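Local coordinates for protein fervidolysin (Fervidobacterium pennivorans, PDB 1R6V) that degrades keratin into peptides as a calcium-binding, subtilisin-like serine protease, letting its bacterium grow on native feathers, at residues A[141-146]-A[431-436]; A[149-154]-A[394-399]. The protein carries 1 engineered substitution. One frame throughout, in Å; residues are numbered along the deposited sequence.

Contact 1 of 2, residues A[141-146]-A[431-436]; sequences IGVTQQ and VKLDAA
I141 and G142, in the turn closing helix 136-140, dock on V431 to D434 at the start of helix 433-438, a loop-to-helix contact in the subtilisin-like catalytic domain. The carbonyl of I141 accepts L433 N at 2.8 Å, with the donor in the carbonyl plane, while K432 NZ bonds to O of the preceding A140. Beside this bond, I141 CG2 rests 3.6 Å from V431 CG1, the side chains pointing the same way. V143 CG2 meets L433 CD1 at 3.8 Å, and V390 of helix 380-397 covers both I141 and L433. On the polar side, chi1 of 55° sets D434 CG between its own N and carbonyl carbon; OD1 takes a weak bond from A435 N. A water donates to D434 OD2 at 2.6 Å. It also donates to G142 O at 3.0 Å. An alanine at D434 would probably break this water bridge and leave A435 N without its weak side-chain acceptor. A beta carbon on G142 would stand 2.5 Å from D434 CG and, at this positive phi, press on I141 O; its absence lets the helix start come close. G142, with phi of 87°, forms the Schellman motif ending one helix against the first turn of another.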
loop_
_atom_site.group_PDB
_atom_site.type_symbol
_atom_site.label_atom_id
_atom_site.label_comp_id
_atom_site.label_asym_id
_atom_site.label_seq_id
_atom_site.Cartn_x
_atom_site.Cartn_y
_atom_site.Cartn_z
ATOM N N ILE A 141 -14.459 -23.875 -12.245
ATOM C CA ILE A 141 -13.992 -23.949 -10.864
ATOM C C ILE A 141 -14.564 -25.130 -10.091
ATOM O O ILE A 141 -14.271 -25.298 -8.911
ATOM C CB ILE A 141 -14.237 -22.613 -10.083
ATOM C CG1 ILE A 141 -15.733 -22.285 -9.995
ATOM C CG2 ILE A 141 -13.445 -21.492 -10.764
ATOM C CD1 ILE A 141 -16.068 -21.041 -9.138
ATOM N N GLY A 142 -15.370 -25.952 -10.755
ATOM C CA GLY A 142 -15.925 -27.133 -10.100
ATOM C C GLY A 142 -17.220 -26.991 -9.326
ATOM O O GLY A 142 -17.544 -27.830 -8.487
ATOM N N VAL A 143 -17.980 -25.936 -9.598
ATOM C CA VAL A 143 -19.241 -25.747 -8.910
ATOM C C VAL A 143 -20.287 -26.759 -9.389
ATOM O O VAL A 143 -20.359 -27.070 -10.575
ATOM C CB VAL A 143 -19.806 -24.329 -9.173
ATOM C CG1 VAL A 143 -21.238 -24.240 -8.681
ATOM C CG2 VAL A 143 -18.932 -23.281 -8.508
ATOM N N THR A 144 -21.070 -27.302 -8.464
ATOM C CA THR A 144 -22.159 -28.199 -8.834
ATOM C C THR A 144 -23.262 -27.940 -7.822
ATOM O O THR A 144 -23.006 -27.408 -6.736
ATOM C CB THR A 144 -21.771 -29.712 -8.811
ATOM O OG1 THR A 144 -21.524 -30.138 -7.467
ATOM C CG2 THR A 144 -20.545 -29.966 -9.671
ATOM N N GLN A 145 -24.496 -28.277 -8.174
ATOM C CA GLN A 145 -25.585 -28.059 -7.232
ATOM C C GLN A 145 -25.356 -28.911 -5.989
ATOM O O GLN A 145 -25.654 -28.490 -4.873
ATOM C CB GLN A 145 -26.935 -28.390 -7.875
ATOM C CG GLN A 145 -27.325 -27.406 -8.978
ATOM C CD GLN A 145 -28.803 -27.469 -9.329
ATOM O OE1 GLN A 145 -29.658 -27.158 -8.502
ATOM N NE2 GLN A 145 -29.107 -27.870 -10.559
ATOM N N GLN A 146 -24.804 -30.102 -6.180
ATOM C CA GLN A 146 -24.536 -30.978 -5.053
ATOM C C GLN A 146 -23.560 -30.306 -4.095
ATOM O O GLN A 146 -23.719 -30.382 -2.872
ATOM C CB GLN A 146 -23.957 -32.303 -5.545
ATOM C CG GLN A 146 -23.862 -33.367 -4.468
ATOM C CD GLN A 146 -23.438 -34.713 -5.024
ATOM O OE1 GLN A 146 -24.043 -35.219 -5.972
ATOM N NE2 GLN A 146 -22.396 -35.301 -4.438
ATOM N N VAL A 431 -8.152 -21.821 -9.782
ATOM C CA VAL A 431 -8.788 -22.059 -8.489
ATOM C C VAL A 431 -9.854 -23.157 -8.661
ATOM O O VAL A 431 -10.599 -23.174 -9.641
ATOM C CB VAL A 431 -9.437 -20.742 -7.938
ATOM C CG1 VAL A 431 -10.616 -20.323 -8.811
ATOM C CG2 VAL A 431 -9.875 -20.936 -6.480
ATOM N N LYS A 432 -9.917 -24.078 -7.702
ATOM C CA LYS A 432 -10.872 -25.174 -7.742
ATOM C C LYS A 432 -11.666 -25.245 -6.444
ATOM O O LYS A 432 -11.147 -25.656 -5.399
ATOM C CB LYS A 432 -10.136 -26.494 -7.986
ATOM C CG LYS A 432 -9.696 -26.678 -9.435
ATOM C CD LYS A 432 -10.923 -26.935 -10.283
ATOM C CE LYS A 432 -10.554 -27.399 -11.666
ATOM N NZ LYS A 432 -11.793 -27.613 -12.457
ATOM N N LEU A 433 -12.927 -24.842 -6.525
ATOM C CA LEU A 433 -13.806 -24.838 -5.357
ATOM C C LEU A 433 -14.049 -26.253 -4.848
ATOM O O LEU A 433 -14.045 -26.495 -3.639
ATOM C CB LEU A 433 -15.163 -24.206 -5.702
ATOM C CG LEU A 433 -15.996 -23.484 -4.628
ATOM C CD1 LEU A 433 -17.459 -23.561 -5.023
ATOM C CD2 LEU A 433 -15.779 -24.058 -3.250
ATOM N N ASP A 434 -14.259 -27.197 -5.758
ATOM C CA ASP A 434 -14.528 -28.544 -5.297
ATOM C C ASP A 434 -13.355 -29.148 -4.529
ATOM O O ASP A 434 -13.556 -29.708 -3.446
ATOM C CB ASP A 434 -15.009 -29.462 -6.448
ATOM C CG ASP A 434 -14.060 -29.510 -7.647
ATOM O OD1 ASP A 434 -13.026 -28.812 -7.662
ATOM O OD2 ASP A 434 -14.370 -30.266 -8.605
ATOM N N ALA A 435 -12.141 -29.017 -5.059
ATOM C CA ALA A 435 -10.961 -29.547 -4.380
ATOM C C ALA A 435 -10.688 -28.768 -3.093
ATOM O O ALA A 435 -10.331 -29.345 -2.058
ATOM C CB ALA A 435 -9.733 -29.492 -5.304
ATOM N N ALA A 436 -10.869 -27.451 -3.138
ATOM C CA ALA A 436 -10.626 -26.645 -1.941
ATOM C C ALA A 436 -11.597 -26.998 -0.819
ATOM O O ALA A 436 -11.205 -27.115 0.348
ATOM C CB ALA A 436 -10.741 -25.151 -2.275
HETATM O O HOH W 1 -16.925 -30.686 -8.969
#

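Contact 2 of 2, residues A[149-154]-A[394-399]; sequences EEASGT and LLQKFP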
loop_
_atom_site.group_PDB
_atom_site.type_symbol
_atom_site.label_atom_id
_atom_site.label_comp_id
_atom_site.label_asym_id
_atom_site.label_seq_id
_atom_site.Cartn_x
_atom_site.Cartn_y
_atom_site.Cartn_z
ATOM N N GLU A 149 -25.047 -27.924 -1.774
ATOM C CA GLU A 149 -25.808 -28.549 -0.700
ATOM C C GLU A 149 -24.952 -28.647 0.554
ATOM O O GLU A 149 -25.471 -28.641 1.676
ATOM C CB GLU A 149 -26.284 -29.942 -1.103
ATOM C CG GLU A 149 -27.253 -29.950 -2.266
ATOM C CD GLU A 149 -27.978 -31.271 -2.376
ATOM O OE1 GLU A 149 -28.776 -31.572 -1.463
ATOM O OE2 GLU A 149 -27.749 -32.010 -3.358
ATOM N N GLU A 150 -23.640 -28.740 0.372
ATOM C CA GLU A 150 -22.736 -28.820 1.519
ATOM C C GLU A 150 -22.372 -27.420 2.021
ATOM O O GLU A 150 -22.388 -27.153 3.226
ATOM C CB GLU A 150 -21.456 -29.598 1.160
ATOM C CG GLU A 150 -20.360 -29.476 2.223
ATOM C CD GLU A 150 -19.116 -30.296 1.934
ATOM O OE1 GLU A 150 -18.873 -30.666 0.768
ATOM O OE2 GLU A 150 -18.357 -30.557 2.888
ATOM N N ALA A 151 -22.054 -26.528 1.088
ATOM C CA ALA A 151 -21.671 -25.155 1.424
ATOM C C ALA A 151 -21.963 -24.221 0.243
ATOM O O ALA A 151 -21.697 -24.574 -0.899
ATOM C CB ALA A 151 -20.186 -25.109 1.767
ATOM N N SER A 152 -22.495 -23.036 0.536
ATOM C CA SER A 152 -22.837 -22.055 -0.502
ATOM C C SER A 152 -22.578 -20.599 -0.074
ATOM O O SER A 152 -22.978 -19.659 -0.769
ATOM C CB SER A 152 -24.311 -22.202 -0.877
ATOM O OG SER A 152 -25.123 -21.896 0.246
ATOM N N GLY A 153 -21.926 -20.416 1.069
ATOM C CA GLY A 153 -21.641 -19.069 1.549
ATOM C C GLY A 153 -22.629 -18.541 2.581
ATOM O O GLY A 153 -22.614 -17.364 2.913
ATOM N N THR A 154 -23.493 -19.414 3.094
ATOM C CA THR A 154 -24.483 -19.010 4.093
ATOM C C THR A 154 -23.886 -18.221 5.262
ATOM O O THR A 154 -22.925 -18.665 5.878
ATOM C CB THR A 154 -25.190 -20.247 4.666
ATOM O OG1 THR A 154 -25.712 -21.025 3.580
ATOM C CG2 THR A 154 -26.332 -19.837 5.582
ATOM N N LEU A 394 -15.885 -21.328 1.275
ATOM C CA LEU A 394 -14.949 -21.952 2.210
ATOM C C LEU A 394 -15.123 -21.467 3.640
ATOM O O LEU A 394 -14.967 -22.248 4.583
ATOM C CB LEU A 394 -13.501 -21.698 1.787
ATOM C CG LEU A 394 -13.077 -22.293 0.437
ATOM C CD1 LEU A 394 -11.655 -21.866 0.111
ATOM C CD2 LEU A 394 -13.161 -23.827 0.491
ATOM N N LEU A 395 -15.436 -20.186 3.811
ATOM C CA LEU A 395 -15.587 -19.646 5.161
ATOM C C LEU A 395 -16.794 -20.236 5.863
ATOM O O LEU A 395 -16.865 -20.211 7.090
ATOM C CB LEU A 395 -15.651 -18.118 5.124
ATOM C CG LEU A 395 -14.277 -17.500 4.806
ATOM C CD1 LEU A 395 -14.427 -16.011 4.596
ATOM C CD2 LEU A 395 -13.288 -17.802 5.947
ATOM N N GLN A 396 -17.748 -20.759 5.096
ATOM C CA GLN A 396 -18.901 -21.401 5.717
ATOM C C GLN A 396 -18.445 -22.740 6.284
ATOM O O GLN A 396 -18.795 -23.105 7.413
ATOM C CB GLN A 396 -20.020 -21.675 4.711
ATOM C CG GLN A 396 -21.178 -22.453 5.342
ATOM C CD GLN A 396 -22.271 -22.776 4.352
ATOM O OE1 GLN A 396 -22.344 -22.181 3.278
ATOM N NE2 GLN A 396 -23.137 -23.719 4.710
ATOM N N LYS A 397 -17.662 -23.475 5.508
ATOM C CA LYS A 397 -17.199 -24.782 5.952
ATOM C C LYS A 397 -16.078 -24.756 6.984
ATOM O O LYS A 397 -15.986 -25.654 7.821
ATOM C CB LYS A 397 -16.759 -25.632 4.761
ATOM C CG LYS A 397 -16.304 -27.034 5.178
ATOM C CD LYS A 397 -16.141 -27.976 3.998
ATOM C CE LYS A 397 -15.760 -29.382 4.477
ATOM N NZ LYS A 397 -15.610 -30.346 3.350
ATOM N N PHE A 398 -15.221 -23.743 6.914
ATOM C CA PHE A 398 -14.090 -23.619 7.839
ATOM C C PHE A 398 -14.211 -22.265 8.521
ATOM O O PHE A 398 -13.421 -21.348 8.277
ATOM C CB PHE A 398 -12.781 -23.721 7.054
ATOM C CG PHE A 398 -12.694 -24.941 6.184
ATOM C CD1 PHE A 398 -12.864 -24.845 4.805
ATOM C CD2 PHE A 398 -12.467 -26.196 6.746
ATOM C CE1 PHE A 398 -12.807 -25.977 4.001
ATOM C CE2 PHE A 398 -12.411 -27.338 5.954
ATOM C CZ PHE A 398 -12.581 -27.233 4.574
ATOM N N PRO A 399 -15.198 -22.127 9.415
ATOM C CA PRO A 399 -15.400 -20.852 10.099
ATOM C C PRO A 399 -14.232 -20.317 10.902
ATOM O O PRO A 399 -14.126 -19.111 11.108
ATOM C CB PRO A 399 -16.647 -21.112 10.941
ATOM C CG PRO A 399 -16.565 -22.562 11.239
ATOM C CD PRO A 399 -16.120 -23.156 9.928
#
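The flat carboxamide of Q396 lies between A151 CA on one face, 3.8 Å from CD, and T154 CB on the other, 3.9 Å from CD, with OE1 directed into the backbone turn 152-154. Within 394-399, K397 CG packs over the centre of one face of the F398 ring. Three successive amides converge on Q396 OE1, carried by a side chain from the end of helix 380-397 in the subtilisin-like domain. G153 N, at 2.9 Å, approaches nearly along the C=O axis. S152 N, also at 2.9 Å, stands 35° out of the amide plane, and T154 N, at 3.0 Å, stands 57° out of it on the opposite side. Donors on both sides of the amide plane and close to it probably restrain the carboxamide's rotation. Its reach comes from an extended chain, with CG anti to the backbone N (chi1 175°). The positive phi of G153 helps turn the neighbouring N-H groups inward. Elsewhere, the extended K397 crosses E150 in a salt bridge, and K397 NZ also bonds to L437 O. Within that bridge K397 NZ meets E150 OE2 on its syn side, tilted out of the carboxylate plane, at 2.8 Å.

Contacts 1 and 2, with centres about 12 Å apart, are linked by helix 145-150. A436 C of contact 1 packs on L394 CD2 of contact 2 at 3.8 Å, and L437, next along helix 433-438, touches E150 and A151. Contact 1 sets the end of helix 136-140 against the start of helix 433-438; contact 2 sets the end of helix 145-150 and the following turn against the end of helix 380-397. Neither supplies a calcium ligand, the ion lying about 12 Å from the side chain of V143 and about 13 Å from that of S152. S381, the inferred charge-relay serine, is near the start of helix 380-397; A200, at another relay position, is an engineered substitution.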